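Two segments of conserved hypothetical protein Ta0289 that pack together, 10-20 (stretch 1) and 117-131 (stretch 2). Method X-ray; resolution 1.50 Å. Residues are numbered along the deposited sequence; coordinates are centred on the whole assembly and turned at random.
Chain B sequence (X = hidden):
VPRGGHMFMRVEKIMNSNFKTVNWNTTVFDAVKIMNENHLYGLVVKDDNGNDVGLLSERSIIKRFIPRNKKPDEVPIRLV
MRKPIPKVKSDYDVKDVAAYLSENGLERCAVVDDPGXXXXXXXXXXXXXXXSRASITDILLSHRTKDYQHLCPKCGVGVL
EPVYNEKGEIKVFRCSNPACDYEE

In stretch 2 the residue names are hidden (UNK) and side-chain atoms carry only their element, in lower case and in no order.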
# COMPACT_ATOMS: atom_id res chain seq x y z
N ARG B 10 18.15 -1.92 -18.93
CA ARG B 10 18.89 -1.89 -17.68
C ARG B 10 18.12 -1.00 -16.70
O ARG B 10 17.63 0.06 -17.08
CB ARG B 10 20.32 -1.37 -17.88
CG ARG B 10 20.48 0.12 -18.04
CD ARG B 10 21.93 0.49 -18.37
NE ARG B 10 22.78 0.73 -17.20
CZ ARG B 10 23.86 0.01 -16.91
NH1 ARG B 10 24.23 -1.01 -17.68
NH2 ARG B 10 24.61 0.33 -15.86
N VAL B 11 18.02 -1.45 -15.45
CA VAL B 11 17.28 -0.72 -14.42
C VAL B 11 17.61 0.75 -14.33
O VAL B 11 16.72 1.59 -14.17
CB VAL B 11 17.52 -1.26 -13.00
CG1 VAL B 11 16.25 -1.08 -12.17
CG2 VAL B 11 17.96 -2.68 -13.03
N GLU B 12 18.90 1.05 -14.40
CA GLU B 12 19.40 2.42 -14.31
C GLU B 12 18.62 3.40 -15.18
O GLU B 12 18.40 4.55 -14.79
CB GLU B 12 20.87 2.42 -14.70
CG GLU B 12 21.57 3.75 -14.60
CD GLU B 12 23.06 3.63 -14.87
OE1 GLU B 12 23.44 2.99 -15.88
OE2 GLU B 12 23.86 4.17 -14.07
N LYS B 13 18.18 2.95 -16.35
CA LYS B 13 17.44 3.80 -17.29
C LYS B 13 15.97 4.07 -16.94
O LYS B 13 15.38 5.00 -17.48
CB LYS B 13 17.49 3.20 -18.69
CG LYS B 13 18.87 3.09 -19.30
CD LYS B 13 18.76 2.62 -20.75
CE LYS B 13 20.12 2.63 -21.44
NZ LYS B 13 20.75 3.98 -21.39
N ILE B 14 15.38 3.25 -16.07
CA ILE B 14 13.97 3.43 -15.73
C ILE B 14 13.70 3.73 -14.27
O ILE B 14 12.56 4.00 -13.89
CB ILE B 14 13.15 2.17 -16.13
CG1 ILE B 14 13.53 0.99 -15.23
CG2 ILE B 14 13.41 1.83 -17.59
CD1 ILE B 14 12.81 -0.29 -15.56
N MET B 15 14.74 3.69 -13.45
CA MET B 15 14.61 3.97 -12.03
C MET B 15 14.29 5.44 -11.80
O MET B 15 14.44 6.27 -12.70
CB MET B 15 15.92 3.63 -11.31
CG MET B 15 17.04 4.62 -11.64
SD MET B 15 18.61 4.17 -10.91
CE MET B 15 19.66 5.48 -11.52
N ASN B 16 13.86 5.76 -10.59
CA ASN B 16 13.54 7.14 -10.23
C ASN B 16 14.77 7.70 -9.52
O ASN B 16 15.06 7.33 -8.38
CB ASN B 16 12.33 7.17 -9.29
CG ASN B 16 11.92 8.59 -8.93
OD1 ASN B 16 10.93 8.79 -8.22
ND2 ASN B 16 12.67 9.57 -9.40
N SER B 17 15.50 8.57 -10.21
CA SER B 17 16.71 9.17 -9.66
C SER B 17 16.41 10.33 -8.72
O SER B 17 17.29 10.83 -8.03
CB SER B 17 17.61 9.68 -10.80
OG SER B 17 18.01 8.61 -11.63
N ASN B 18 15.15 10.75 -8.70
CA ASN B 18 14.73 11.86 -7.86
C ASN B 18 14.09 11.36 -6.57
O ASN B 18 13.15 11.97 -6.05
CB ASN B 18 13.73 12.74 -8.63
CG ASN B 18 13.53 14.09 -7.98
OD1 ASN B 18 12.55 14.79 -8.28
ND2 ASN B 18 14.45 14.48 -7.10
N PHE B 19 14.59 10.25 -6.05
CA PHE B 19 14.07 9.68 -4.81
C PHE B 19 14.33 10.57 -3.60
O PHE B 19 15.24 11.41 -3.61
CB PHE B 19 14.70 8.31 -4.58
CG PHE B 19 16.18 8.36 -4.34
CD1 PHE B 19 16.69 8.45 -3.05
CD2 PHE B 19 17.06 8.34 -5.41
CE1 PHE B 19 18.06 8.53 -2.83
CE2 PHE B 19 18.43 8.42 -5.21
CZ PHE B 19 18.94 8.51 -3.91
N LYS B 20 13.54 10.38 -2.55
CA LYS B 20 13.70 11.17 -1.34
C LYS B 20 14.25 10.31 -0.21
O LYS B 20 13.99 9.11 -0.14
CB LYS B 20 12.36 11.79 -0.93
CG LYS B 20 11.91 12.89 -1.88
CD LYS B 20 10.66 13.59 -1.38
CE LYS B 20 10.35 14.81 -2.24
NZ LYS B 20 10.23 14.46 -3.68
N UNK B 117 26.65 3.23 -3.85
CA UNK B 117 25.80 4.37 -3.54
C UNK B 117 24.39 4.15 -4.06
O UNK B 117 24.21 3.58 -5.14
c UNK B 117 27.86 5.84 -3.84
c UNK B 117 26.39 5.63 -4.17
n UNK B 117 28.31 7.01 -5.99
c UNK B 117 28.72 7.98 -6.80
n UNK B 117 28.58 7.85 -8.11
n UNK B 117 29.25 9.08 -6.30
c UNK B 117 28.41 7.08 -4.53
N UNK B 118 23.39 4.59 -3.31
CA UNK B 118 22.01 4.45 -3.76
C UNK B 118 21.78 5.53 -4.81
O UNK B 118 21.94 6.72 -4.52
c UNK B 118 21.01 4.64 -2.59
c UNK B 118 19.58 4.67 -3.13
c UNK B 118 21.15 3.50 -1.60
N UNK B 119 21.42 5.12 -6.02
CA UNK B 119 21.21 6.07 -7.10
C UNK B 119 19.75 6.23 -7.52
O UNK B 119 19.42 7.10 -8.33
c UNK B 119 23.53 5.85 -8.01
c UNK B 119 22.05 5.69 -8.34
c UNK B 119 21.75 4.26 -8.78
N UNK B 120 18.87 5.41 -6.96
CA UNK B 120 17.47 5.54 -7.30
C UNK B 120 16.61 4.48 -6.67
O UNK B 120 17.08 3.67 -5.87
N UNK B 121 15.33 4.50 -7.01
CA UNK B 121 14.39 3.50 -6.52
C UNK B 121 13.63 3.03 -7.75
O UNK B 121 13.28 3.84 -8.61
c UNK B 121 14.14 4.36 -4.16
c UNK B 121 12.24 3.10 -5.25
c UNK B 121 13.40 4.08 -5.48
c UNK B 121 13.24 4.88 -3.05
N UNK B 122 13.40 1.73 -7.84
CA UNK B 122 12.65 1.16 -8.96
C UNK B 122 11.40 0.48 -8.38
O UNK B 122 11.47 -0.22 -7.37
c UNK B 122 12.71 -0.38 -10.96
c UNK B 122 13.51 0.15 -9.77
c UNK B 122 13.99 -0.98 -8.88
N UNK B 123 10.26 0.70 -9.03
CA UNK B 123 9.00 0.13 -8.58
C UNK B 123 8.38 -0.77 -9.64
O UNK B 123 8.82 -0.79 -10.79
c UNK B 123 8.50 2.25 -7.32
o UNK B 123 7.64 1.88 -9.55
c UNK B 123 7.96 1.23 -8.31
N UNK B 124 7.34 -1.50 -9.25
CA UNK B 124 6.64 -2.37 -10.19
C UNK B 124 6.08 -1.52 -11.33
O UNK B 124 6.04 -1.96 -12.47
c UNK B 124 3.44 -4.50 -9.62
c UNK B 124 5.35 -4.99 -11.14
c UNK B 124 5.49 -3.10 -9.49
c UNK B 124 4.57 -3.89 -10.43
N UNK B 125 5.64 -0.30 -11.02
CA UNK B 125 5.09 0.57 -12.06
C UNK B 125 6.16 0.84 -13.12
O UNK B 125 5.88 0.77 -14.33
c UNK B 125 3.98 2.76 -12.60
c UNK B 125 4.60 1.91 -11.49
o UNK B 125 3.60 1.67 -10.49
N UNK B 126 7.37 1.15 -12.68
CA UNK B 126 8.48 1.41 -13.61
C UNK B 126 8.70 0.18 -14.49
O UNK B 126 8.80 0.28 -15.71
o UNK B 126 10.43 3.02 -10.98
o UNK B 126 8.88 3.83 -12.31
c UNK B 126 9.77 1.69 -12.84
c UNK B 126 9.68 2.93 -11.98
N UNK B 127 8.76 -0.98 -13.85
CA UNK B 127 8.99 -2.23 -14.54
C UNK B 127 7.85 -2.70 -15.43
O UNK B 127 8.09 -3.41 -16.41
c UNK B 127 10.50 -3.13 -12.60
c UNK B 127 11.80 -3.32 -13.38
c UNK B 127 9.29 -3.33 -13.51
c UNK B 127 10.40 -4.10 -11.45
N UNK B 128 6.62 -2.32 -15.10
CA UNK B 128 5.46 -2.76 -15.86
C UNK B 128 5.50 -2.43 -17.35
O UNK B 128 4.81 -3.07 -18.14
o UNK B 128 4.03 -0.79 -15.56
c UNK B 128 4.17 -2.17 -15.27
N UNK B 129 6.31 -1.45 -17.74
CA UNK B 129 6.41 -1.07 -19.15
C UNK B 129 7.28 -2.03 -19.95
O UNK B 129 7.25 -2.01 -21.18
c UNK B 129 6.53 2.79 -19.27
c UNK B 129 6.13 1.45 -18.69
n UNK B 129 5.01 5.36 -17.14
n UNK B 129 6.69 3.86 -16.67
c UNK B 129 5.80 4.36 -17.52
c UNK B 129 6.98 0.34 -19.28
n UNK B 129 5.71 3.88 -18.75
N UNK B 130 8.04 -2.87 -19.25
CA UNK B 130 8.95 -3.80 -19.91
C UNK B 130 8.73 -5.28 -19.63
O UNK B 130 8.96 -6.12 -20.50
c UNK B 130 10.39 -3.42 -19.56
c UNK B 130 10.99 0.77 -20.31
c UNK B 130 10.66 -1.96 -19.80
o UNK B 130 11.13 2.11 -20.58
c UNK B 130 10.59 0.35 -19.05
c UNK B 130 11.07 -1.51 -21.05
c UNK B 130 11.23 -0.15 -21.31
c UNK B 130 10.43 -1.01 -18.80
N UNK B 131 8.30 -5.60 -18.42
CA UNK B 131 8.07 -6.99 -18.04
C UNK B 131 6.93 -7.65 -18.80
O UNK B 131 6.03 -6.99 -19.32
c UNK B 131 10.12 -7.38 -15.80
c UNK B 131 7.76 -7.08 -16.54
c UNK B 131 8.82 -6.62 -15.55
c UNK B 131 8.32 -6.87 -14.13
O HOH W 1 10.08 4.48 -15.13
O HOH W 2 10.95 6.02 -12.04

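Position 117 carries three carbons, a nitrogen, and a carbon bearing two more nitrogens, a guanidinium, and lies out of reach of stretch 1: Arg-117. Position 118 has one carbon carrying two others; one of these lies 4.0 Å from Phe-19 CZ. Three carbons forked at CB make it Val-118, and the closer atom is CG1. Position 119 repeats that fork. Its CB points away overall, yet one methyl comes within 3.7 Å of Met-15 CE, so this is Val-119, touching through CG2.

Position 120 has no side-chain atom and is Gly-120. The space is taken: an ideal CB here would sit 2.8 Å from Met-15 SD and 2.9 Å from Asn-16 O, both clashes. Phe-19 CD2 lies 3.4 Å from Gly-120 CA.

Position 121 has four carbons forked at the first, one arm two carbons long, with the inner carbon of that arm 4.0 Å from Phe-19 CB: Ile-121, through CG1. Position 122 again shows three carbons forked at CB, one methyl 3.8 Å from Val-11 CG1; it is Val-122, and the methyl is CG2. At 123, CB carries one oxygen and one carbon, and no atom touches stretch 1: Thr-123.

Position 124 has four carbons forked at the second, out of reach: Leu-124. Position 125, with an oxygen and a carbon on CB, is likewise distant: Thr-125. Position 126 has two carbons, the second carrying two oxygens and lying 3.6 Å from Ile-14 O. This carboxylate is Asp-126. Its OD1 accepts from Thr-123 N at 3.0 Å, while Thr-123 OG1 caps the helix by accepting from Asp-126 N at 3.2 Å.

Position 127 has four carbons forked at the second, one terminal carbon 3.9 Å from Ile-14 CD1: Leu-127, through CD2. Position 128 has a carbon then an oxygen, without contact: Ser-128. Position 129 repeats the guanidinium pattern and makes no contact: Arg-129. Position 130 has a six-carbon ring bearing oxygen, one ring carbon 3.5 Å from Ile-14 CG2: Tyr-130, through CE1. Position 131, four carbons forked at the second and out of reach, is Leu-131.

The contact buries 625 Å² and centres on a single antiparallel bridge: Asn-16 N donates to Ile-121 O (2.8 Å, 171°), and Ile-121 N to Asn-16 O (3.2 Å, 151°). Phe-19 packs along 118–121, while Ile-14 meets Leu-127 and Tyr-130. Water 1 joins the polar groups, donating to Ile-14 O at 2.8 Å and Asp-126 OD2 at 3.1 Å.

Stretch 2 117-131: RVVGIVTLTDLSRYL
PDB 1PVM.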